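Local coordinates for tryptophan halogenase (Shewanella frigidimarina, PDB 2PYX), which probably binds FAD and halogenates tryptophan or a related substrate, as a member of the flavin-dependent tryptophan halogenase family, at residues 311-314 / 315-319. Numbering follows the deposited sequence.
Sequences KTLF and NYLGV
V319 CG2 and L317 CD1 both approach the F314 ring obliquely, V319 CG2 lying 4.1 Å from F314 CG, the nearest ring atom. L317 CD1 stands 4.2 Å from F314 CD1 and also touches L313 CG, one turn back. The Y316 ring has the carbonyl oxygen of L313 at a slant near its root, and Y316 OH is hydrogen-bonded to OD2 of D286 on strand 282-288. The N315 amide lies over the end of the preceding turn: with N315 CG anti to the carbonyl carbon (chi1 -69°), CG comes within 3.2 Å of K311 O, while OD1 meets the bent K311 chain at CE. One water ties this exposed corner together, accepting from K311 NZ and donating to N315 OD1 and to V319 O, each 2.7 Å away. N315 N, Y316 N and L317 N donate to the carbonyls of K311, T312 and L313. The helix then closes in a Schellman motif: G318 takes positive phi (78°), V319 N gives a nearly straight 3.1 Å bond to F314 O, and G318 N bonds to N315 O at 3.1 Å. A weak extra bond joins G318 N to F314 O. The V319 side chain thereby folds back against F314, the hydrophobic contact that commonly accompanies this C-cap. Helix 306-317 lies away from the predicted flavin and tryptophan sites, against the large mixed sheet: L313 and L317 rest on strands 255-262 and 292-299, T312 and Y316 on 274-279 and 292-299, and F314 meets L327 and P329 in the loop before strand 330-333.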
# COMPACT_ATOMS: atom_id res chain seq x y z
N LYS A 311 -6.32 -2.90 26.22
CA LYS A 311 -5.26 -3.29 27.16
C LYS A 311 -4.01 -3.78 26.43
O LYS A 311 -2.89 -3.39 26.74
CB LYS A 311 -5.73 -4.33 28.17
CG LYS A 311 -4.69 -4.72 29.23
CD LYS A 311 -4.26 -3.54 30.10
CE LYS A 311 -3.38 -4.02 31.26
NZ LYS A 311 -2.83 -2.88 32.08
N THR A 312 -4.22 -4.61 25.42
CA THR A 312 -3.15 -5.06 24.58
C THR A 312 -2.42 -3.90 23.91
O THR A 312 -1.19 -3.90 23.87
CB THR A 312 -3.73 -6.07 23.52
OG1 THR A 312 -4.32 -7.16 24.22
CG2 THR A 312 -2.65 -6.60 22.61
N LEU A 313 -3.15 -2.93 23.38
CA LEU A 313 -2.50 -1.77 22.74
C LEU A 313 -1.65 -1.04 23.78
O LEU A 313 -0.48 -0.66 23.53
CB LEU A 313 -3.52 -0.78 22.17
CG LEU A 313 -2.97 0.51 21.54
CD1 LEU A 313 -1.94 0.22 20.45
CD2 LEU A 313 -4.07 1.39 21.07
N PHE A 314 -2.24 -0.84 24.94
CA PHE A 314 -1.53 -0.05 25.97
C PHE A 314 -0.30 -0.79 26.47
O PHE A 314 0.71 -0.15 26.78
CB PHE A 314 -2.48 0.33 27.12
CG PHE A 314 -3.50 1.37 26.79
CD1 PHE A 314 -3.52 2.01 25.55
CD2 PHE A 314 -4.46 1.74 27.72
CE1 PHE A 314 -4.47 2.98 25.25
CE2 PHE A 314 -5.40 2.71 27.42
CZ PHE A 314 -5.40 3.34 26.21
N ASN A 315 -0.37 -2.11 26.58
CA ASN A 315 0.80 -2.92 26.92
C ASN A 315 1.91 -2.71 25.91
O ASN A 315 3.08 -2.57 26.27
CB ASN A 315 0.46 -4.40 27.05
CG ASN A 315 -0.39 -4.71 28.26
OD1 ASN A 315 -0.51 -3.90 29.18
ND2 ASN A 315 -1.01 -5.90 28.26
N TYR A 316 1.57 -2.71 24.62
CA TYR A 316 2.59 -2.49 23.58
C TYR A 316 3.25 -1.13 23.73
O TYR A 316 4.46 -0.99 23.48
CB TYR A 316 1.93 -2.63 22.18
CG TYR A 316 2.84 -2.26 21.02
CD1 TYR A 316 3.63 -3.21 20.39
CD2 TYR A 316 2.89 -0.96 20.56
CE1 TYR A 316 4.44 -2.86 19.32
CE2 TYR A 316 3.71 -0.60 19.48
CZ TYR A 316 4.50 -1.56 18.90
OH TYR A 316 5.34 -1.25 17.83
N LEU A 317 2.45 -0.13 24.10
CA LEU A 317 2.95 1.25 24.29
C LEU A 317 3.73 1.39 25.60
O LEU A 317 4.45 2.37 25.75
CB LEU A 317 1.80 2.25 24.29
CG LEU A 317 0.99 2.39 22.98
CD1 LEU A 317 -0.26 3.26 23.18
CD2 LEU A 317 1.85 2.92 21.83
N GLY A 318 3.58 0.44 26.51
CA GLY A 318 4.29 0.49 27.79
C GLY A 318 3.67 1.47 28.76
O GLY A 318 4.38 2.06 29.59
N VAL A 319 2.36 1.67 28.68
CA VAL A 319 1.66 2.63 29.53
C VAL A 319 0.60 1.94 30.37
O VAL A 319 -0.05 1.00 29.93
CB VAL A 319 1.04 3.81 28.73
CG1 VAL A 319 2.11 4.51 27.92
CG2 VAL A 319 -0.09 3.35 27.80
O HOH W 1 -1.26 -1.44 30.12